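Local coordinates for polyketide Synthase III (Ectocarpus siliculosus, PDB 4B0N), which probably catalyses acyl transfer as a type III polyketide synthase in the making of phlorotannin monomers in this brown alga, at residues N52-A62 / I88-T99; V330-E339 / S355-L366. All blocks are in the same frame, centred on the assembly; numbering follows the deposited sequence.

Interactions 1 and 2 follow one another along the chain, the first in the N-terminal chalcone synthase-like region, the second in the C-terminal one. Interaction 1 is the small antiparallel sheet of strands 55-58 and 90-93, together with the start of helix 59-68. Interaction 2 joins the end of strand 327-330 and helix 335-345 to helix 353-362. Their centres lie about 16 Å apart, and the two contacts meet directly: Gly89 N makes a probable hydrogen bond to Gly360 O at 2.8 Å, and Arg56 and Tyr92 OH of interaction 1 reach Glu361 of interaction 2. Both touch the bound arachidonic acid, interaction 2 near its C1 end, through Leu366 and a water at O1, interaction 1 at the far end of the tail.

Interaction 1: N52-A62 / I88-T99; sequences NPQYRCTQNEA and IGSRYFAVPDFT. With ACD (arachidonic acid), chain D.
Residues Tyr55-Thr58 and Ser90-Phe93 pair as a two-stranded antiparallel sheet, the strand axes 4.5 Å apart and inclined at 147°. Tyr55-Phe93 and Cys57-Arg91 are hydrogen-bonded pairs, each closed by two backbone bonds, among them Phe93 N to Tyr55 O at 2.7 Å; Arg56-Tyr92 and Thr58-Ser90 are non-hydrogen-bonded pairs. Gln59 N, donating to Gly89 O, prolongs the pairing into helix 59-68, where Thr58 and Glu61 form a capping box.

On the face with Arg56 and Tyr92, the Tyr92 ring is sandwiched. The Asn52 amide lies nearly parallel to it, with CB 4.0 Å from the ring centroid, while Arg56 CD approaches the opposite face at the same distance. The bend of the Arg56 chain (chi2 94°) folds it over the ring, and both polar ends meet Glu361, by a salt bridge from Arg56 and a hydrogen bond from Tyr92 OH. The other face holds Tyr55, whose ring carries Pro96 CB over one side, and Cys57, whose CB touches Phe93 CE2 at 3.5 Å with the sulfur at the ring edge.

Arg91, also here, sends NE to Gln59 OE1 at 3.2 Å. The bond is almost straight (172°), on a carbonyl lone pair and within the guanidinium plane; Gln59 NE2 is held by Ala241 O. Arg91 NH1, weakly bonded to Phe243 O, lies 3.5 Å from C18 of the arachidonic acid, and Phe98 CZ 3.6 Å from C17. A neutral amide thus helps to set the rotation of a buried guanidinium, which with two phenyl rings and Ala62 borders the ligand's hydrocarbon tail.

Interaction 2: V330-E339 / S355-L366; sequences VHPGGRRIIE and SWAVLGEYGNML. With ACD (arachidonic acid), chain D.
His331 and Asn364 probably supply the histidine and asparagine of the Cys-His-Asn triad known from chalcone synthases; Cys194, the probable third member, touches His331. A water joins them to the ligand: it lies 2.8 Å from His331 NE2, accepts from Asn364 ND2 at 3.2 Å, and donates to O1 of arachidonic acid at 2.9 Å. CG of Asn364 is anti to its backbone N (chi1 -173°), bringing OD1 beside the CE1-NE2 end of the His331 ring, with the amide plane turned steeply to it. This OD1 accepts from Leu366 N at 3.1 Å, an Asx turn that shapes the loop from which Leu366 CD2 meets ligand C5 at 3.4 Å.

Behind this site, in the C-terminal part of the family's thiolase-like fold, strand 327-330 leads into helix 335-345, which runs almost antiparallel (174°) to helix 353-362. Pro332 centres an inverse gamma turn and packs on Val358 and Leu359, while Gly334 adopts backbone angles that call for glycine. Ser355, small enough to fit against the strand end, donates from OG to Val330 O at 3.0 Å. Ile338 CD1 lies over the six-membered ring of Trp356, 4.1 Å from its centroid, and Glu339 CG borders the indole edge.

Interaction 1: N52-A62 / I88-T99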
loop_
_atom_site.group_PDB
_atom_site.type_symbol
_atom_site.label_atom_id
_atom_site.label_comp_id
_atom_site.label_asym_id
_atom_site.label_seq_id
_atom_site.Cartn_x
_atom_site.Cartn_y
_atom_site.Cartn_z
ATOM N N ASN A 52 -6.199 -20.666 6.061
ATOM C CA ASN A 52 -7.524 -20.227 6.475
ATOM C C ASN A 52 -7.634 -20.028 7.981
ATOM O O ASN A 52 -6.896 -20.656 8.747
ATOM C CB ASN A 52 -8.579 -21.224 5.999
ATOM C CG ASN A 52 -8.847 -21.111 4.519
ATOM O OD1 ASN A 52 -9.096 -20.024 4.010
ATOM N ND2 ASN A 52 -8.788 -22.234 3.818
ATOM N N PRO A 53 -8.551 -19.141 8.416
ATOM C CA PRO A 53 -8.816 -19.007 9.845
ATOM C C PRO A 53 -9.495 -20.251 10.429
ATOM O O PRO A 53 -9.788 -21.208 9.703
ATOM C CB PRO A 53 -9.741 -17.789 9.919
ATOM C CG PRO A 53 -10.372 -17.709 8.574
ATOM C CD PRO A 53 -9.301 -18.147 7.625
ATOM N N GLN A 54 -9.748 -20.209 11.732
ATOM C CA GLN A 54 -10.150 -21.377 12.510
ATOM C C GLN A 54 -11.506 -21.984 12.130
ATOM O O GLN A 54 -11.632 -23.205 12.015
ATOM C CB GLN A 54 -10.146 -21.005 13.991
ATOM C CG GLN A 54 -9.850 -22.161 14.926
ATOM C CD GLN A 54 -9.770 -21.726 16.374
ATOM O OE1 GLN A 54 -10.195 -20.623 16.727
ATOM N NE2 GLN A 54 -9.226 -22.592 17.223
ATOM N N TYR A 55 -12.506 -21.130 11.926
ATOM C CA TYR A 55 -13.899 -21.573 11.870
ATOM C C TYR A 55 -14.446 -21.757 10.459
ATOM O O TYR A 55 -14.629 -20.793 9.722
ATOM C CB TYR A 55 -14.791 -20.616 12.672
ATOM C CG TYR A 55 -14.312 -20.404 14.093
ATOM C CD1 TYR A 55 -14.618 -21.322 15.096
ATOM C CD2 TYR A 55 -13.542 -19.289 14.430
ATOM C CE1 TYR A 55 -14.174 -21.137 16.395
ATOM C CE2 TYR A 55 -13.094 -19.095 15.727
ATOM C CZ TYR A 55 -13.412 -20.021 16.708
ATOM O OH TYR A 55 -12.970 -19.834 18.002
ATOM N N ARG A 56 -14.703 -23.009 10.098
ATOM C CA ARG A 56 -15.366 -23.342 8.843
ATOM C C ARG A 56 -16.884 -23.307 9.056
ATOM O O ARG A 56 -17.447 -24.157 9.751
ATOM C CB ARG A 56 -14.893 -24.713 8.343
ATOM C CG ARG A 56 -15.828 -25.402 7.362
ATOM C CD ARG A 56 -15.459 -25.131 5.917
ATOM N NE ARG A 56 -14.877 -26.308 5.272
ATOM C CZ ARG A 56 -15.580 -27.268 4.667
ATOM N NH1 ARG A 56 -16.907 -27.214 4.615
ATOM N NH2 ARG A 56 -14.949 -28.293 4.107
ATOM N N CYS A 57 -17.535 -22.308 8.466
ATOM C CA CYS A 57 -18.975 -22.107 8.626
ATOM C C CYS A 57 -19.724 -22.400 7.332
ATOM O O CYS A 57 -19.478 -21.756 6.309
ATOM C CB CYS A 57 -19.262 -20.676 9.093
ATOM S SG CYS A 57 -21.003 -20.174 9.087
ATOM N N THR A 58 -20.636 -23.371 7.387
ATOM C CA THR A 58 -21.475 -23.726 6.239
ATOM C C THR A 58 -22.492 -22.623 5.942
ATOM O O THR A 58 -22.748 -21.762 6.788
ATOM C CB THR A 58 -22.218 -25.066 6.448
ATOM O OG1 THR A 58 -23.194 -24.924 7.487
ATOM C CG2 THR A 58 -21.242 -26.188 6.803
ATOM N N GLN A 59 -23.070 -22.656 4.744
ATOM C CA GLN A 59 -23.988 -21.606 4.307
ATOM C C GLN A 59 -25.379 -21.715 4.934
ATOM O O GLN A 59 -26.083 -20.711 5.064
ATOM C CB GLN A 59 -24.069 -21.549 2.780
ATOM C CG GLN A 59 -24.452 -20.180 2.229
ATOM C CD GLN A 59 -23.374 -19.116 2.405
ATOM O OE1 GLN A 59 -22.487 -19.226 3.259
ATOM N NE2 GLN A 59 -23.455 -18.067 1.592
ATOM N N ASN A 60 -25.767 -22.926 5.322
ATOM C CA ASN A 60 -26.991 -23.121 6.097
ATOM C C ASN A 60 -26.854 -22.542 7.508
ATOM O O ASN A 60 -27.808 -21.974 8.046
ATOM C CB ASN A 60 -27.380 -24.602 6.149
ATOM C CG ASN A 60 -27.816 -25.146 4.798
ATOM O OD1 ASN A 60 -28.526 -24.480 4.036
ATOM N ND2 ASN A 60 -27.399 -26.369 4.498
ATOM N N GLU A 61 -25.662 -22.690 8.089
ATOM C CA GLU A 61 -25.326 -22.100 9.387
ATOM C C GLU A 61 -25.348 -20.573 9.321
ATOM O O GLU A 61 -25.989 -19.920 10.149
ATOM C CB GLU A 61 -23.950 -22.583 9.865
ATOM C CG GLU A 61 -23.940 -23.973 10.492
ATOM C CD GLU A 61 -22.538 -24.553 10.646
ATOM O OE1 GLU A 61 -21.559 -23.916 10.192
ATOM O OE2 GLU A 61 -22.410 -25.659 11.219
ATOM N N ALA A 62 -24.655 -20.022 8.325
ATOM C CA ALA A 62 -24.572 -18.575 8.113
ATOM C C ALA A 62 -25.945 -17.932 7.907
ATOM O O ALA A 62 -26.208 -16.847 8.432
ATOM C CB ALA A 62 -23.654 -18.264 6.940
ATOM N N ILE A 88 -22.007 -20.939 -2.932
ATOM C CA ILE A 88 -21.097 -21.077 -1.799
ATOM C C ILE A 88 -21.678 -22.095 -0.819
ATOM O O ILE A 88 -22.812 -21.946 -0.351
ATOM C CB ILE A 88 -20.853 -19.722 -1.094
ATOM C CG1 ILE A 88 -20.127 -18.757 -2.033
ATOM C CG2 ILE A 88 -20.056 -19.911 0.191
ATOM C CD1 ILE A 88 -20.295 -17.294 -1.683
ATOM N N GLY A 89 -20.898 -23.134 -0.529
ATOM C CA GLY A 89 -21.317 -24.182 0.396
ATOM C C GLY A 89 -20.825 -23.916 1.802
ATOM O O GLY A 89 -21.478 -24.290 2.779
ATOM N N SER A 90 -19.669 -23.262 1.893
ATOM C CA SER A 90 -19.012 -22.974 3.163
ATOM C C SER A 90 -17.993 -21.851 3.003
ATOM O O SER A 90 -17.593 -21.521 1.884
ATOM C CB SER A 90 -18.312 -24.228 3.694
ATOM O OG SER A 90 -17.351 -24.712 2.770
ATOM N N ARG A 91 -17.589 -21.263 4.129
ATOM C CA ARG A 91 -16.498 -20.282 4.166
ATOM C C ARG A 91 -15.907 -20.157 5.572
ATOM O O ARG A 91 -16.542 -20.537 6.556
ATOM C CB ARG A 91 -16.926 -18.919 3.595
ATOM C CG ARG A 91 -18.237 -18.374 4.125
ATOM C CD ARG A 91 -18.843 -17.353 3.181
ATOM N NE ARG A 91 -20.215 -17.043 3.577
ATOM C CZ ARG A 91 -20.600 -15.919 4.179
ATOM N NH1 ARG A 91 -19.725 -14.957 4.446
ATOM N NH2 ARG A 91 -21.875 -15.749 4.503
ATOM N N TYR A 92 -14.686 -19.633 5.653
ATOM C CA TYR A 92 -13.919 -19.619 6.901
ATOM C C TYR A 92 -13.908 -18.246 7.574
ATOM O O TYR A 92 -13.771 -17.219 6.907
ATOM C CB TYR A 92 -12.483 -20.089 6.646
ATOM C CG TYR A 92 -12.372 -21.511 6.140
ATOM C CD1 TYR A 92 -12.721 -21.838 4.829
ATOM C CD2 TYR A 92 -11.905 -22.529 6.969
ATOM C CE1 TYR A 92 -12.622 -23.137 4.366
ATOM C CE2 TYR A 92 -11.797 -23.833 6.512
ATOM C CZ TYR A 92 -12.157 -24.128 5.210
ATOM O OH TYR A 92 -12.058 -25.421 4.748
ATOM N N PHE A 93 -14.048 -18.245 8.898
ATOM C CA PHE A 93 -14.037 -17.014 9.689
ATOM C C PHE A 93 -13.068 -17.095 10.871
ATOM O O PHE A 93 -12.859 -18.164 11.448
ATOM C CB PHE A 93 -15.446 -16.684 10.199
ATOM C CG PHE A 93 -16.491 -16.609 9.118
ATOM C CD1 PHE A 93 -16.349 -15.738 8.042
ATOM C CD2 PHE A 93 -17.634 -17.397 9.190
ATOM C CE1 PHE A 93 -17.317 -15.669 7.050
ATOM C CE2 PHE A 93 -18.606 -17.330 8.205
ATOM C CZ PHE A 93 -18.448 -16.465 7.136
ATOM N N ALA A 94 -12.486 -15.951 11.224
ATOM C CA ALA A 94 -11.555 -15.852 12.353
ATOM C C ALA A 94 -12.273 -15.672 13.691
ATOM O O ALA A 94 -11.681 -15.865 14.755
ATOM C CB ALA A 94 -10.567 -14.716 12.124
ATOM N N VAL A 95 -13.549 -15.303 13.627
ATOM C CA VAL A 95 -14.341 -15.034 14.821
ATOM C C VAL A 95 -15.397 -16.127 15.013
ATOM O O VAL A 95 -16.014 -16.570 14.038
ATOM C CB VAL A 95 -15.028 -13.650 14.759
ATOM C CG1 VAL A 95 -15.024 -13.012 16.131
ATOM C CG2 VAL A 95 -14.321 -12.723 13.781
ATOM N N PRO A 96 -15.605 -16.573 16.270
ATOM C CA PRO A 96 -16.592 -17.627 16.541
ATOM C C PRO A 96 -18.057 -17.181 16.463
ATOM O O PRO A 96 -18.949 -18.025 16.539
ATOM C CB PRO A 96 -16.250 -18.070 17.969
ATOM C CG PRO A 96 -15.591 -16.887 18.586
ATOM C CD PRO A 96 -14.822 -16.236 17.476
ATOM N N ASP A 97 -18.298 -15.881 16.298
ATOM C CA ASP A 97 -19.655 -15.315 16.304
ATOM C C ASP A 97 -20.637 -15.945 15.307
ATOM O O ASP A 97 -21.846 -15.704 15.390
ATOM C CB ASP A 97 -19.605 -13.800 16.091
ATOM C CG ASP A 97 -18.956 -13.073 17.243
ATOM O OD1 ASP A 97 -17.787 -13.369 17.544
ATOM O OD2 ASP A 97 -19.618 -12.216 17.857
ATOM N N PHE A 98 -20.124 -16.745 14.376
ATOM C CA PHE A 98 -20.968 -17.393 13.371
ATOM C C PHE A 98 -21.084 -18.901 13.590
ATOM O O PHE A 98 -21.918 -19.569 12.972
ATOM C CB PHE A 98 -20.467 -17.067 11.963
ATOM C CG PHE A 98 -20.284 -15.597 11.719
ATOM C CD1 PHE A 98 -21.384 -14.747 11.644
ATOM C CD2 PHE A 98 -19.009 -15.056 11.579
ATOM C CE1 PHE A 98 -21.218 -13.388 11.426
ATOM C CE2 PHE A 98 -18.836 -13.697 11.360
ATOM C CZ PHE A 98 -19.942 -12.861 11.285
ATOM N N THR A 99 -20.239 -19.423 14.476
ATOM C CA THR A 99 -20.307 -20.814 14.910
ATOM C C THR A 99 -20.112 -20.866 16.429
ATOM O O THR A 99 -19.057 -21.295 16.905
ATOM C CB THR A 99 -19.245 -21.688 14.207
ATOM O OG1 THR A 99 -17.938 -21.152 14.447
ATOM C CG2 THR A 99 -19.494 -21.742 12.713
HETATM C C1 ACD D . -14.871 -6.388 -4.129
HETATM C C2 ACD D . -13.856 -5.515 -3.423
HETATM C C3 ACD D . -13.658 -6.008 -1.992
HETATM C C4 ACD D . -13.399 -4.847 -1.041
HETATM C C5 ACD D . -13.628 -5.284 0.385
HETATM C C6 ACD D . -13.483 -4.423 1.389
HETATM C C7 ACD D . -13.705 -4.890 2.807
HETATM C C8 ACD D . -15.164 -4.839 3.190
HETATM C C9 ACD D . -15.616 -5.667 4.131
HETATM C C10 ACD D . -17.069 -5.637 4.544
HETATM C C11 ACD D . -17.723 -6.962 4.243
HETATM C C12 ACD D . -18.441 -7.580 5.176
HETATM C C13 ACD D . -19.096 -8.903 4.857
HETATM C C14 ACD D . -18.804 -9.920 5.936
HETATM C C15 ACD D . -19.143 -11.193 5.743
HETATM C C16 ACD D . -18.868 -12.233 6.802
HETATM C C17 ACD D . -20.087 -12.354 7.709
HETATM C C18 ACD D . -20.861 -13.647 7.478
HETATM C C19 ACD D . -22.358 -13.376 7.542
HETATM C C20 ACD D . -23.149 -14.664 7.578
HETATM O O1 ACD D . -14.609 -6.812 -5.277
#

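Interaction 2: V330-E339 / S355-L366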
loop_
_atom_site.group_PDB
_atom_site.type_symbol
_atom_site.label_atom_id
_atom_site.label_comp_id
_atom_site.label_asym_id
_atom_site.label_seq_id
_atom_site.Cartn_x
_atom_site.Cartn_y
_atom_site.Cartn_z
ATOM N N VAL A 330 -9.838 -17.286 -13.189
ATOM C CA VAL A 330 -10.757 -16.173 -12.978
ATOM C C VAL A 330 -11.005 -15.987 -11.484
ATOM O O VAL A 330 -11.143 -16.965 -10.744
ATOM C CB VAL A 330 -12.104 -16.391 -13.706
ATOM C CG1 VAL A 330 -12.983 -15.152 -13.600
ATOM C CG2 VAL A 330 -11.875 -16.745 -15.167
ATOM N N HIS A 331 -11.053 -14.726 -11.056
ATOM C CA HIS A 331 -11.323 -14.368 -9.668
ATOM C C HIS A 331 -12.727 -14.757 -9.264
ATOM O O HIS A 331 -13.701 -14.233 -9.815
ATOM C CB HIS A 331 -11.078 -12.874 -9.461
ATOM C CG HIS A 331 -11.591 -12.345 -8.144
ATOM N ND1 HIS A 331 -10.987 -12.609 -6.972
ATOM C CD2 HIS A 331 -12.692 -11.540 -7.850
ATOM C CE1 HIS A 331 -11.664 -12.011 -5.975
ATOM N NE2 HIS A 331 -12.709 -11.356 -6.514
ATOM N N PRO A 332 -12.851 -15.692 -8.299
ATOM C CA PRO A 332 -14.158 -16.160 -7.833
ATOM C C PRO A 332 -14.821 -15.156 -6.889
ATOM O O PRO A 332 -14.934 -15.406 -5.686
ATOM C CB PRO A 332 -13.821 -17.463 -7.104
ATOM C CG PRO A 332 -12.428 -17.275 -6.616
ATOM C CD PRO A 332 -11.741 -16.348 -7.582
ATOM N N GLY A 333 -15.253 -14.027 -7.447
ATOM C CA GLY A 333 -15.831 -12.935 -6.663
ATOM C C GLY A 333 -17.315 -13.086 -6.400
ATOM O O GLY A 333 -17.894 -12.327 -5.621
ATOM N N GLY A 334 -17.927 -14.067 -7.056
ATOM C CA GLY A 334 -19.356 -14.321 -6.926
ATOM C C GLY A 334 -19.920 -15.069 -8.117
ATOM O O GLY A 334 -19.245 -15.235 -9.137
ATOM N N ARG A 335 -21.167 -15.515 -7.980
ATOM C CA ARG A 335 -21.859 -16.268 -9.020
ATOM C C ARG A 335 -21.786 -15.534 -10.358
ATOM O O ARG A 335 -21.236 -16.055 -11.332
ATOM C CB ARG A 335 -23.321 -16.499 -8.616
ATOM C CG ARG A 335 -23.957 -17.755 -9.192
ATOM C CD ARG A 335 -25.394 -17.906 -8.711
ATOM N NE ARG A 335 -25.772 -19.305 -8.496
ATOM C CZ ARG A 335 -26.305 -20.103 -9.420
ATOM N NH1 ARG A 335 -26.535 -19.654 -10.648
ATOM N NH2 ARG A 335 -26.606 -21.360 -9.114
ATOM N N ARG A 336 -22.314 -14.312 -10.380
ATOM C CA ARG A 336 -22.409 -13.516 -11.600
ATOM C C ARG A 336 -21.054 -13.047 -12.129
ATOM O O ARG A 336 -20.893 -12.849 -13.336
ATOM C CB ARG A 336 -23.340 -12.318 -11.394
ATOM C CG ARG A 336 -24.823 -12.668 -11.368
ATOM C CD ARG A 336 -25.673 -11.514 -11.878
ATOM N NE ARG A 336 -25.587 -11.375 -13.333
ATOM C CZ ARG A 336 -25.739 -10.231 -13.998
ATOM N NH1 ARG A 336 -25.981 -9.097 -13.347
ATOM N NH2 ARG A 336 -25.642 -10.218 -15.321
ATOM N N ILE A 337 -20.087 -12.872 -11.229
ATOM C CA ILE A 337 -18.750 -12.403 -11.612
ATOM C C ILE A 337 -18.017 -13.432 -12.489
ATOM O O ILE A 337 -17.394 -13.069 -13.492
ATOM C CB ILE A 337 -17.920 -11.965 -10.380
ATOM C CG1 ILE A 337 -18.541 -10.701 -9.763
ATOM C CG2 ILE A 337 -16.464 -11.713 -10.754
ATOM C CD1 ILE A 337 -18.038 -10.340 -8.378
ATOM N N ILE A 338 -18.121 -14.708 -12.126
ATOM C CA ILE A 338 -17.538 -15.789 -12.925
ATOM C C ILE A 338 -18.314 -15.994 -14.231
ATOM O O ILE A 338 -17.713 -16.162 -15.295
ATOM C CB ILE A 338 -17.468 -17.117 -12.137
ATOM C CG1 ILE A 338 -16.734 -16.912 -10.808
ATOM C CG2 ILE A 338 -16.784 -18.200 -12.965
ATOM C CD1 ILE A 338 -16.897 -18.049 -9.821
ATOM N N GLU A 339 -19.644 -15.966 -14.138
ATOM C CA GLU A 339 -20.531 -16.211 -15.281
ATOM C C GLU A 339 -20.311 -15.254 -16.455
ATOM O O GLU A 339 -20.325 -15.675 -17.615
ATOM C CB GLU A 339 -21.997 -16.157 -14.844
ATOM C CG GLU A 339 -22.493 -17.401 -14.127
ATOM C CD GLU A 339 -23.908 -17.250 -13.598
ATOM O OE1 GLU A 339 -24.418 -16.109 -13.551
ATOM O OE2 GLU A 339 -24.514 -18.278 -13.225
ATOM N N SER A 355 -12.361 -22.150 -10.439
ATOM C CA SER A 355 -12.933 -20.926 -9.877
ATOM C C SER A 355 -14.217 -21.190 -9.087
ATOM O O SER A 355 -14.455 -20.555 -8.057
ATOM C CB SER A 355 -13.187 -19.893 -10.981
ATOM O OG SER A 355 -12.011 -19.636 -11.730
ATOM N N TRP A 356 -15.035 -22.125 -9.572
ATOM C CA TRP A 356 -16.246 -22.537 -8.862
ATOM C C TRP A 356 -15.909 -23.282 -7.603
ATOM O O TRP A 356 -16.570 -23.112 -6.578
ATOM C CB TRP A 356 -17.131 -23.400 -9.750
ATOM C CG TRP A 356 -17.788 -22.648 -10.881
ATOM C CD1 TRP A 356 -17.540 -22.779 -12.246
ATOM C CD2 TRP A 356 -18.832 -21.619 -10.782
ATOM N NE1 TRP A 356 -18.333 -21.929 -12.972
ATOM C CE2 TRP A 356 -19.130 -21.203 -12.160
ATOM C CE3 TRP A 356 -19.522 -21.020 -9.733
ATOM C CZ2 TRP A 356 -20.078 -20.231 -12.447
ATOM C CZ3 TRP A 356 -20.478 -20.042 -10.036
ATOM C CH2 TRP A 356 -20.748 -19.659 -11.360
ATOM N N ALA A 357 -14.868 -24.109 -7.679
ATOM C CA ALA A 357 -14.423 -24.932 -6.557
ATOM C C ALA A 357 -13.943 -24.092 -5.369
ATOM O O ALA A 357 -14.279 -24.388 -4.218
ATOM C CB ALA A 357 -13.336 -25.899 -7.006
ATOM N N VAL A 358 -13.162 -23.051 -5.654
ATOM C CA VAL A 358 -12.679 -22.143 -4.619
ATOM C C VAL A 358 -13.860 -21.409 -3.996
ATOM O O VAL A 358 -14.016 -21.402 -2.776
ATOM C CB VAL A 358 -11.627 -21.157 -5.174
ATOM C CG1 VAL A 358 -11.406 -19.983 -4.228
ATOM C CG2 VAL A 358 -10.315 -21.883 -5.427
ATOM N N LEU A 359 -14.697 -20.824 -4.852
ATOM C CA LEU A 359 -15.900 -20.098 -4.438
ATOM C C LEU A 359 -16.813 -20.943 -3.549
ATOM O O LEU A 359 -17.281 -20.476 -2.514
ATOM C CB LEU A 359 -16.660 -19.607 -5.680
ATOM C CG LEU A 359 -17.706 -18.484 -5.636
ATOM C CD1 LEU A 359 -19.115 -19.028 -5.461
ATOM C CD2 LEU A 359 -17.380 -17.412 -4.601
ATOM N N GLY A 360 -17.047 -22.189 -3.956
ATOM C CA GLY A 360 -17.912 -23.107 -3.215
ATOM C C GLY A 360 -17.387 -23.490 -1.842
ATOM O O GLY A 360 -18.166 -23.659 -0.895
ATOM N N GLU A 361 -16.068 -23.619 -1.736
ATOM C CA GLU A 361 -15.427 -24.076 -0.505
ATOM C C GLU A 361 -15.039 -22.929 0.430
ATOM O O GLU A 361 -15.118 -23.071 1.654
ATOM C CB GLU A 361 -14.210 -24.957 -0.837
ATOM C CG GLU A 361 -13.307 -25.342 0.336
ATOM C CD GLU A 361 -14.016 -26.109 1.446
ATOM O OE1 GLU A 361 -15.087 -26.708 1.200
ATOM O OE2 GLU A 361 -13.487 -26.117 2.578
ATOM N N TYR A 362 -14.640 -21.798 -0.150
ATOM C CA TYR A 362 -14.058 -20.692 0.618
ATOM C C TYR A 362 -14.831 -19.375 0.544
ATOM O O TYR A 362 -14.644 -18.501 1.392
ATOM C CB TYR A 362 -12.615 -20.437 0.166
ATOM C CG TYR A 362 -11.707 -21.648 0.173
ATOM C CD1 TYR A 362 -11.253 -22.203 1.371
ATOM C CD2 TYR A 362 -11.281 -22.226 -1.022
ATOM C CE1 TYR A 362 -10.416 -23.309 1.377
ATOM C CE2 TYR A 362 -10.442 -23.330 -1.027
ATOM C CZ TYR A 362 -10.011 -23.867 0.173
ATOM O OH TYR A 362 -9.176 -24.964 0.169
ATOM N N GLY A 363 -15.679 -19.225 -0.473
ATOM C CA GLY A 363 -16.317 -17.940 -0.767
ATOM C C GLY A 363 -15.339 -16.968 -1.406
ATOM O O GLY A 363 -14.300 -17.375 -1.931
ATOM N N ASN A 364 -15.671 -15.681 -1.364
ATOM C CA ASN A 364 -14.780 -14.638 -1.872
ATOM C C ASN A 364 -13.915 -14.035 -0.760
ATOM O O ASN A 364 -14.388 -13.243 0.065
ATOM C CB ASN A 364 -15.574 -13.552 -2.610
ATOM C CG ASN A 364 -14.681 -12.529 -3.301
ATOM O OD1 ASN A 364 -13.467 -12.719 -3.435
ATOM N ND2 ASN A 364 -15.287 -11.433 -3.748
ATOM N N MET A 365 -12.642 -14.417 -0.752
ATOM C CA MET A 365 -11.700 -13.977 0.273
ATOM C C MET A 365 -10.974 -12.696 -0.124
ATOM O O MET A 365 -10.021 -12.291 0.543
ATOM C CB MET A 365 -10.660 -15.063 0.536
ATOM C CG MET A 365 -11.217 -16.411 0.944
ATOM S SD MET A 365 -10.077 -17.694 0.408
ATOM C CE MET A 365 -10.207 -18.811 1.792
ATOM N N LEU A 366 -11.431 -12.062 -1.203
ATOM C CA LEU A 366 -10.782 -10.870 -1.757
ATOM C C LEU A 366 -9.445 -11.218 -2.435
ATOM O O LEU A 366 -9.420 -12.010 -3.384
ATOM C CB LEU A 366 -10.601 -9.769 -0.696
ATOM C CG LEU A 366 -11.810 -9.064 -0.073
ATOM C CD1 LEU A 366 -12.529 -9.924 0.955
ATOM C CD2 LEU A 366 -11.355 -7.767 0.575
HETATM C C1 ACD D . -14.871 -6.388 -4.129
HETATM C C2 ACD D . -13.856 -5.515 -3.423
HETATM C C3 ACD D . -13.658 -6.008 -1.992
HETATM C C4 ACD D . -13.399 -4.847 -1.041
HETATM C C5 ACD D . -13.628 -5.284 0.385
HETATM C C6 ACD D . -13.483 -4.423 1.389
HETATM C C7 ACD D . -13.705 -4.890 2.807
HETATM C C8 ACD D . -15.164 -4.839 3.190
HETATM C C9 ACD D . -15.616 -5.667 4.131
HETATM C C10 ACD D . -17.069 -5.637 4.544
HETATM C C11 ACD D . -17.723 -6.962 4.243
HETATM C C12 ACD D . -18.441 -7.580 5.176
HETATM C C13 ACD D . -19.096 -8.903 4.857
HETATM C C14 ACD D . -18.804 -9.920 5.936
HETATM C C15 ACD D . -19.143 -11.193 5.743
HETATM C C16 ACD D . -18.868 -12.233 6.802
HETATM C C17 ACD D . -20.087 -12.354 7.709
HETATM C C18 ACD D . -20.861 -13.647 7.478
HETATM C C19 ACD D . -22.358 -13.376 7.542
HETATM C C20 ACD D . -23.149 -14.664 7.578
HETATM O O1 ACD D . -14.609 -6.812 -5.277
HETATM O O HOH W 1 -14.843 -9.517 -6.269
#